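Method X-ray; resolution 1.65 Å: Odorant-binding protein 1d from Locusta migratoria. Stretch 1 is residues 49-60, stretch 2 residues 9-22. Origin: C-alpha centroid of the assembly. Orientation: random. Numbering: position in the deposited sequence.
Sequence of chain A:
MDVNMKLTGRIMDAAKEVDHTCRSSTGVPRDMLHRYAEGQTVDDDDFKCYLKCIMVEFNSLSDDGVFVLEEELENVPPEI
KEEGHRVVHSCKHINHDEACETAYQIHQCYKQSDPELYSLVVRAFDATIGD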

ATOM      1  N   CYS A  49      -8.064  -7.209  -0.509  1.00 15.61           N
ATOM      2  CA  CYS A  49      -8.111  -7.383   0.933  1.00 12.39           C
ATOM      3  C   CYS A  49      -6.703  -7.449   1.522  1.00 12.93           C
ATOM      4  O   CYS A  49      -6.511  -7.082   2.659  1.00 13.23           O
ATOM      5  CB  CYS A  49      -8.948  -8.612   1.299  1.00 12.95           C
ATOM      6  SG  CYS A  49     -10.728  -8.360   1.025  1.00 16.55           S
ATOM      7  N   TYR A  50      -5.723  -7.857   0.718  1.00 13.11           N
ATOM      8  CA  TYR A  50      -4.321  -7.769   1.110  1.00 11.68           C
ATOM      9  C   TYR A  50      -3.877  -6.299   1.297  1.00 11.52           C
ATOM     10  O   TYR A  50      -3.250  -5.967   2.306  1.00 10.47           O
ATOM     11  CB  TYR A  50      -3.453  -8.474   0.087  1.00 12.54           C
ATOM     12  CG  TYR A  50      -1.979  -8.353   0.345  1.00 12.22           C
ATOM     13  CD1 TYR A  50      -1.332  -9.223   1.234  1.00 13.60           C
ATOM     14  CD2 TYR A  50      -1.217  -7.399  -0.311  1.00 11.76           C
ATOM     15  CE1 TYR A  50       0.022  -9.125   1.448  1.00 16.01           C
ATOM     16  CE2 TYR A  50       0.148  -7.280  -0.086  1.00 13.05           C
ATOM     17  CZ  TYR A  50       0.753  -8.143   0.795  1.00 14.67           C
ATOM     18  OH  TYR A  50       2.080  -8.031   0.987  1.00 14.64           O
ATOM     19  N   LEU A  51      -4.192  -5.418   0.341  1.00 11.87           N
ATOM     20  CA  LEU A  51      -3.976  -3.969   0.501  1.00 13.29           C
ATOM     21  C   LEU A  51      -4.653  -3.441   1.764  1.00 11.77           C
ATOM     22  O   LEU A  51      -4.037  -2.710   2.569  1.00 11.18           O
ATOM     23  CB  LEU A  51      -4.486  -3.181  -0.718  1.00 16.12           C
ATOM     24  CG  LEU A  51      -3.746  -3.451  -2.044  1.00 17.34           C
ATOM     25  CD1 LEU A  51      -4.397  -2.655  -3.168  1.00 23.79           C
ATOM     26  CD2 LEU A  51      -2.245  -3.159  -1.958  1.00 19.98           C
ATOM     27  N   LYS A  52      -5.916  -3.824   1.946  1.00 12.06           N
ATOM     28  CA  LYS A  52      -6.665  -3.440   3.142  1.00 11.56           C
ATOM     29  C   LYS A  52      -5.946  -3.908   4.404  1.00 11.34           C
ATOM     30  O   LYS A  52      -5.809  -3.154   5.369  1.00 11.00           O
ATOM     31  CB  LYS A  52      -8.111  -3.973   3.055  1.00 14.07           C
ATOM     32  CG  LYS A  52      -8.983  -3.730   4.271  1.00 14.60           C
ATOM     33  CD  LYS A  52      -8.996  -4.896   5.222  1.00 17.12           C
ATOM     34  CE  LYS A  52     -10.129  -4.738   6.223  1.00 17.18           C
ATOM     35  NZ  LYS A  52     -10.115  -5.853   7.178  1.00 18.69           N
ATOM     36  N   CYS A  53      -5.461  -5.140   4.395  1.00 11.16           N
ATOM     37  CA  CYS A  53      -4.820  -5.707   5.572  1.00 10.89           C
ATOM     38  C   CYS A  53      -3.561  -4.932   5.948  1.00 11.16           C
ATOM     39  O   CYS A  53      -3.332  -4.683   7.121  1.00 12.44           O
ATOM     40  CB  CYS A  53      -4.500  -7.186   5.328  1.00 11.32           C
ATOM     41  SG  CYS A  53      -3.679  -7.990   6.704  1.00 14.36           S
ATOM     42  N   ILE A  54      -2.743  -4.573   4.960  1.00 11.25           N
ATOM     43  CA  ILE A  54      -1.562  -3.735   5.178  1.00 12.92           C
ATOM     44  C   ILE A  54      -1.980  -2.408   5.821  1.00 12.98           C
ATOM     45  O   ILE A  54      -1.387  -1.961   6.793  1.00 12.05           O
ATOM     46  CB  ILE A  54      -0.779  -3.477   3.872  1.00 16.09           C
ATOM     47  CG1 ILE A  54       0.001  -4.724   3.463  1.00 18.03           C
ATOM     48  CG2 ILE A  54       0.240  -2.331   4.039  1.00 17.87           C
ATOM     49  CD1 ILE A  54       0.602  -4.572   2.089  1.00 21.02           C
ATOM     50  N   MET A  55      -3.021  -1.778   5.291  1.00 10.64           N
ATOM     51  CA  MET A  55      -3.417  -0.487   5.837  1.00  9.68           C
ATOM     52  C   MET A  55      -3.876  -0.623   7.287  1.00  9.60           C
ATOM     53  O   MET A  55      -3.596   0.250   8.110  1.00 13.84           O
ATOM     54  CB  MET A  55      -4.493   0.167   4.974  1.00  9.98           C
ATOM     55  CG  MET A  55      -4.003   0.535   3.585  1.00 11.62           C
ATOM     56  SD  MET A  55      -5.276   1.372   2.640  1.00 13.84           S
ATOM     57  CE  MET A  55      -5.168   3.015   3.363  1.00 12.21           C
ATOM     58  N   VAL A  56      -4.584  -1.705   7.599  1.00 10.36           N
ATOM     59  CA  VAL A  56      -5.075  -1.944   8.976  1.00 11.59           C
ATOM     60  C   VAL A  56      -3.899  -2.152   9.909  1.00 12.89           C
ATOM     61  O   VAL A  56      -3.864  -1.604  10.994  1.00 13.89           O
ATOM     62  CB  VAL A  56      -6.037  -3.149   9.062  1.00 11.88           C
ATOM     63  CG1 VAL A  56      -6.360  -3.449  10.519  1.00 13.43           C
ATOM     64  CG2 VAL A  56      -7.315  -2.859   8.291  1.00 13.91           C
ATOM     65  N   GLU A  57      -2.909  -2.915   9.462  1.00 12.43           N
ATOM     66  CA  GLU A  57      -1.734  -3.184  10.292  1.00 13.93           C
ATOM     67  C   GLU A  57      -0.893  -1.902  10.523  1.00 16.92           C
ATOM     68  O   GLU A  57      -0.234  -1.761  11.564  1.00 19.80           O
ATOM     69  CB  GLU A  57      -0.900  -4.291   9.658  1.00 15.47           C
ATOM     70  CG  GLU A  57      -1.581  -5.650   9.673  1.00 17.59           C
ATOM     71  CD  GLU A  57      -1.750  -6.219  11.063  1.00 20.29           C
ATOM     72  OE1 GLU A  57      -0.742  -6.345  11.793  1.00 21.24           O
ATOM     73  OE2 GLU A  57      -2.894  -6.568  11.416  1.00 22.96           O
ATOM     74  N   PHE A  58      -0.950  -0.957   9.590  1.00 17.36           N
ATOM     75  CA  PHE A  58      -0.263   0.341   9.776  1.00 17.69           C
ATOM     76  C   PHE A  58      -1.204   1.503  10.122  1.00 17.54           C
ATOM     77  O   PHE A  58      -0.893   2.666   9.859  1.00 18.53           O
ATOM     78  CB  PHE A  58       0.597   0.670   8.550  1.00 17.33           C
ATOM     79  CG  PHE A  58       1.721  -0.301   8.334  1.00 22.78           C
ATOM     80  CD1 PHE A  58       2.754  -0.394   9.261  1.00 24.96           C
ATOM     81  CD2 PHE A  58       1.746  -1.122   7.215  1.00 24.74           C
ATOM     82  CE1 PHE A  58       3.792  -1.304   9.077  1.00 26.35           C
ATOM     83  CE2 PHE A  58       2.785  -2.025   7.019  1.00 27.06           C
ATOM     84  CZ  PHE A  58       3.812  -2.107   7.952  1.00 25.55           C
ATOM     85  N   ASN A  59      -2.350   1.179  10.721  1.00 16.04           N
ATOM     86  CA  ASN A  59      -3.228   2.165  11.365  1.00 18.00           C
ATOM     87  C   ASN A  59      -3.906   3.202  10.459  1.00 17.55           C
ATOM     88  O   ASN A  59      -4.576   4.107  10.976  1.00 18.62           O
ATOM     89  CB  ASN A  59      -2.468   2.925  12.464  1.00 21.04           C
ATOM     90  CG  ASN A  59      -1.709   2.006  13.387  1.00 24.95           C
ATOM     91  OD1 ASN A  59      -0.469   2.019  13.415  1.00 31.13           O
ATOM     92  ND2 ASN A  59      -2.449   1.185  14.147  1.00 23.35           N
ATOM     93  N   SER A  60      -3.766   3.063   9.138  1.00 13.30           N
ATOM     94  CA  SER A  60      -4.338   4.019   8.176  1.00 15.35           C
ATOM     95  C   SER A  60      -5.721   3.626   7.711  1.00 15.33           C
ATOM     96  O   SER A  60      -6.376   4.399   7.010  1.00 16.63           O
ATOM     97  CB  SER A  60      -3.424   4.217   6.960  1.00 15.73           C
ATOM     98  OG  SER A  60      -3.026   2.991   6.366  1.00 14.58           O
TER
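Stretch 2 (9-22) GRIMDAAKEVDHTC

Where a disulfide joins two helices, apolar packing can surround the bond and polar groups can finish the margin. Odorant-binding protein 1d illustrates the arrangement. The apolar centre is the ring of Phe-58, the first residue to leave helical phi/psi after helix 49-57. Its CA-to-CB bond points toward stretch 2, and chi1 is in the m well; the residue gives up more area to the contact than any other. Ile-11 lies over one face of the ring in a CH-pi contact, its CG1 3.7 Å from the ring centroid of Phe-58 and almost on the ring normal. Ala-14 meets the edge, with its CB 4.2 Å from Phe-58 CZ, and the same CZ approaches Val-18 CG2 to 3.4 Å.

These partners come from a broken helical path. Residues 10-13 are helical, Ala-14 departs from helical phi/psi (-109/19) and takes the N-cap position of the next helix, and residues 15-22 continue as helix. The axis of this second helix crosses that of 49-57 at 128°, nearer antiparallel than parallel, with a closest approach of 9.6 Å. Consequently, as stretch 2 advances, it meets earlier residues of stretch 1: by CA position, Ile-11 pairs with Phe-58, Val-18 with Ile-54, and Cys-22 with Cys-53, the last pair with CA atoms 5.7 Å apart.

Val-18 carries the packing from the ring toward the disulfide. Val-18 CG1 stands 4.1 Å from Ile-54 CG1 and 3.7 Å from Glu-57 CB, so the aliphatic base of an acidic side chain also serves the apolar layer. One turn further on, Cys-22 sits as a knob among Tyr-50, Cys-53, Ile-54 and Glu-57. Cys-22 SG is bonded to Cys-53 SG at 2.1 Å, with chi3 of -78°, while Cys-22 CB rests 3.8 Å from Tyr-50 CD1. The Cys-22 half of the covalent link thus sits in a packed socket.

Polar contacts follow, the first between two buried residues. The Tyr-50 CA-to-CB bond points sideways, yet the long side chain brings its hydroxyl nearer to stretch 2, where Tyr-50 OH donates a hydrogen bond to Asp-19 OD1 at 2.7 Å. At the margin, Glu-57 and Thr-21 are too far apart for a direct bond, their OE1 and OG1 being 4.4 Å apart, and water 1 bridges them: it donates to Glu-57 OE1 at 3.0 Å and is hydrogen-bonded to Thr-21 OG1 at 2.7 Å. At the Phe-58 end, Asn-59 OD1 lies over one face of the Arg-10 guanidinium, 4.3 Å from Arg-10 NH2, too far for a hydrogen bond.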

ATOM      1  N   GLY A   9      11.651   3.772   6.825  1.00 25.14           N
ATOM      2  CA  GLY A   9      10.339   4.017   7.439  1.00 28.78           C
ATOM      3  C   GLY A   9       9.686   2.757   7.982  1.00 27.17           C
ATOM      4  O   GLY A   9      10.142   1.647   7.704  1.00 26.10           O
ATOM      5  N   ARG A  10       8.615   2.928   8.761  1.00 23.79           N
ATOM      6  CA  ARG A  10       8.001   1.806   9.485  1.00 23.09           C
ATOM      7  C   ARG A  10       7.426   0.727   8.567  1.00 23.05           C
ATOM      8  O   ARG A  10       7.526  -0.458   8.875  1.00 23.13           O
ATOM      9  CB  ARG A  10       6.955   2.284  10.508  1.00 26.15           C
ATOM     10  CG  ARG A  10       5.738   3.039   9.978  1.00 29.69           C
ATOM     11  CD  ARG A  10       4.962   3.657  11.147  1.00 35.46           C
ATOM     12  NE  ARG A  10       3.636   4.165  10.776  1.00 36.73           N
ATOM     13  CZ  ARG A  10       2.744   4.672  11.632  1.00 39.33           C
ATOM     14  NH1 ARG A  10       3.019   4.746  12.932  1.00 38.48           N
ATOM     15  NH2 ARG A  10       1.559   5.108  11.189  1.00 36.91           N
ATOM     16  N   ILE A  11       6.857   1.119   7.429  1.00 21.78           N
ATOM     17  CA  ILE A  11       6.303   0.141   6.496  1.00 20.19           C
ATOM     18  C   ILE A  11       7.411  -0.697   5.843  1.00 19.76           C
ATOM     19  O   ILE A  11       7.328  -1.927   5.769  1.00 21.60           O
ATOM     20  CB  ILE A  11       5.429   0.807   5.409  1.00 19.09           C
ATOM     21  CG1 ILE A  11       4.188   1.433   6.052  1.00 19.93           C
ATOM     22  CG2 ILE A  11       5.014  -0.215   4.369  1.00 24.58           C
ATOM     23  CD1 ILE A  11       3.159   1.895   5.036  1.00 23.27           C
ATOM     24  N   MET A  12       8.467  -0.046   5.389  1.00 21.17           N
ATOM     25  CA  MET A  12       9.558  -0.791   4.784  1.00 23.36           C
ATOM     26  C   MET A  12      10.250  -1.680   5.819  1.00 22.64           C
ATOM     27  O   MET A  12      10.564  -2.847   5.514  1.00 25.55           O
ATOM     28  CB  MET A  12      10.553   0.147   4.091  1.00 25.75           C
ATOM     29  CG  MET A  12       9.985   0.787   2.832  1.00 29.39           C
ATOM     30  SD  MET A  12       9.527  -0.410   1.564  1.00 31.47           S
ATOM     31  CE  MET A  12       8.442   0.558   0.516  1.00 33.67           C
ATOM     32  N   ASP A  13      10.460  -1.147   7.024  1.00 23.64           N
ATOM     33  CA  ASP A  13      11.077  -1.905   8.138  1.00 26.93           C
ATOM     34  C   ASP A  13      10.347  -3.211   8.426  1.00 23.72           C
ATOM     35  O   ASP A  13      10.979  -4.241   8.694  1.00 23.44           O
ATOM     36  CB  ASP A  13      11.087  -1.089   9.446  1.00 28.68           C
ATOM     37  CG  ASP A  13      12.218  -0.060   9.518  1.00 30.39           C
ATOM     38  OD1 ASP A  13      13.238  -0.204   8.804  1.00 35.78           O
ATOM     39  OD2 ASP A  13      12.082   0.896  10.321  1.00 29.65           O
ATOM     40  N   ALA A  14       9.019  -3.162   8.384  1.00 20.63           N
ATOM     41  CA  ALA A  14       8.189  -4.298   8.771  1.00 19.70           C
ATOM     42  C   ALA A  14       7.490  -4.968   7.590  1.00 17.67           C
ATOM     43  O   ALA A  14       6.551  -5.721   7.797  1.00 15.76           O
ATOM     44  CB  ALA A  14       7.175  -3.864   9.813  1.00 23.42           C
ATOM     45  N   ALA A  15       7.977  -4.748   6.371  1.00 17.07           N
ATOM     46  CA  ALA A  15       7.363  -5.330   5.176  1.00 18.90           C
ATOM     47  C   ALA A  15       7.208  -6.852   5.219  1.00 16.57           C
ATOM     48  O   ALA A  15       6.151  -7.370   4.857  1.00 14.19           O
ATOM     49  CB  ALA A  15       8.142  -4.943   3.935  1.00 22.84           C
ATOM     50  N   LYS A  16       8.265  -7.564   5.606  1.00 15.69           N
ATOM     51  CA  LYS A  16       8.215  -9.027   5.704  1.00 16.82           C
ATOM     52  C   LYS A  16       7.206  -9.472   6.746  1.00 14.52           C
ATOM     53  O   LYS A  16       6.447 -10.397   6.511  1.00 15.78           O
ATOM     54  CB  LYS A  16       9.589  -9.625   6.093  1.00 18.12           C
ATOM     55  CG  LYS A  16      10.541  -9.861   4.939  1.00 23.36           C
ATOM     56  N   GLU A  17       7.239  -8.839   7.916  1.00 14.41           N
ATOM     57  CA  GLU A  17       6.320  -9.153   9.000  1.00 14.02           C
ATOM     58  C   GLU A  17       4.865  -8.988   8.609  1.00 14.32           C
ATOM     59  O   GLU A  17       4.057  -9.911   8.789  1.00 14.92           O
ATOM     60  CB  GLU A  17       6.636  -8.267  10.193  1.00 16.82           C
ATOM     61  CG  GLU A  17       5.732  -8.463  11.400  1.00 17.35           C
ATOM     62  CD  GLU A  17       5.969  -7.409  12.463  1.00 20.57           C
ATOM     63  OE1 GLU A  17       6.975  -6.675  12.382  1.00 25.50           O
ATOM     64  OE2 GLU A  17       5.137  -7.290  13.376  1.00 21.23           O
ATOM     65  N   VAL A  18       4.537  -7.817   8.072  1.00 15.04           N
ATOM     66  CA  VAL A  18       3.149  -7.506   7.712  1.00 14.31           C
ATOM     67  C   VAL A  18       2.712  -8.310   6.491  1.00 12.88           C
ATOM     68  O   VAL A  18       1.581  -8.769   6.439  1.00 13.46           O
ATOM     69  CB  VAL A  18       2.907  -5.973   7.579  1.00 16.68           C
ATOM     70  CG1 VAL A  18       1.489  -5.658   7.132  1.00 16.61           C
ATOM     71  CG2 VAL A  18       3.150  -5.314   8.926  1.00 19.15           C
ATOM     72  N   ASP A  19       3.618  -8.554   5.545  1.00 13.31           N
ATOM     73  CA  ASP A  19       3.284  -9.425   4.426  1.00 12.53           C
ATOM     74  C   ASP A  19       2.969 -10.850   4.911  1.00 14.13           C
ATOM     75  O   ASP A  19       2.030 -11.507   4.440  1.00 14.18           O
ATOM     76  CB  ASP A  19       4.427  -9.467   3.399  1.00 12.97           C
ATOM     77  CG  ASP A  19       4.220 -10.532   2.366  1.00 16.03           C
ATOM     78  OD1 ASP A  19       3.341 -10.332   1.505  1.00 17.25           O
ATOM     79  OD2 ASP A  19       4.939 -11.564   2.409  1.00 18.29           O
ATOM     80  N   HIS A  20       3.758 -11.334   5.865  1.00 13.36           N
ATOM     81  CA  HIS A  20       3.506 -12.678   6.398  1.00 15.39           C
ATOM     82  C   HIS A  20       2.095 -12.806   6.944  1.00 15.35           C
ATOM     83  O   HIS A  20       1.360 -13.717   6.559  1.00 16.36           O
ATOM     84  CB  HIS A  20       4.536 -13.034   7.430  1.00 15.70           C
ATOM     85  CG  HIS A  20       4.345 -14.400   8.003  1.00 17.52           C
ATOM     86  ND1 HIS A  20       4.801 -15.504   7.387  1.00 22.82           N
ATOM     87  CD2 HIS A  20       3.672 -14.831   9.143  1.00 16.62           C
ATOM     88  CE1 HIS A  20       4.463 -16.586   8.105  1.00 22.69           C
ATOM     89  NE2 HIS A  20       3.789 -16.175   9.187  1.00 19.98           N
ATOM     90  N   THR A  21       1.678 -11.867   7.793  1.00 14.97           N
ATOM     91  CA  THR A  21       0.370 -11.982   8.432  1.00 16.00           C
ATOM     92  C   THR A  21      -0.735 -11.748   7.401  1.00 14.28           C
ATOM     93  O   THR A  21      -1.721 -12.475   7.354  1.00 14.37           O
ATOM     94  CB  THR A  21       0.207 -11.000   9.611  1.00 20.25           C
ATOM     95  OG1 THR A  21       0.433  -9.685   9.157  1.00 21.78           O
ATOM     96  CG2 THR A  21       1.214 -11.269  10.697  1.00 22.66           C
ATOM     97  N   CYS A  22      -0.554 -10.763   6.544  1.00 11.99           N
ATOM     98  CA  CYS A  22      -1.615 -10.415   5.594  1.00 12.95           C
ATOM     99  C   CYS A  22      -1.805 -11.402   4.442  1.00 14.58           C
ATOM    100  O   CYS A  22      -2.935 -11.618   3.970  1.00 14.20           O
ATOM    101  CB  CYS A  22      -1.406  -9.011   5.051  1.00 12.72           C
ATOM    102  SG  CYS A  22      -1.676  -7.728   6.306  1.00 13.52           S
TER
HETATM  103  O   HOH W   1       1.608  -7.933  10.851  1.00 21.20           O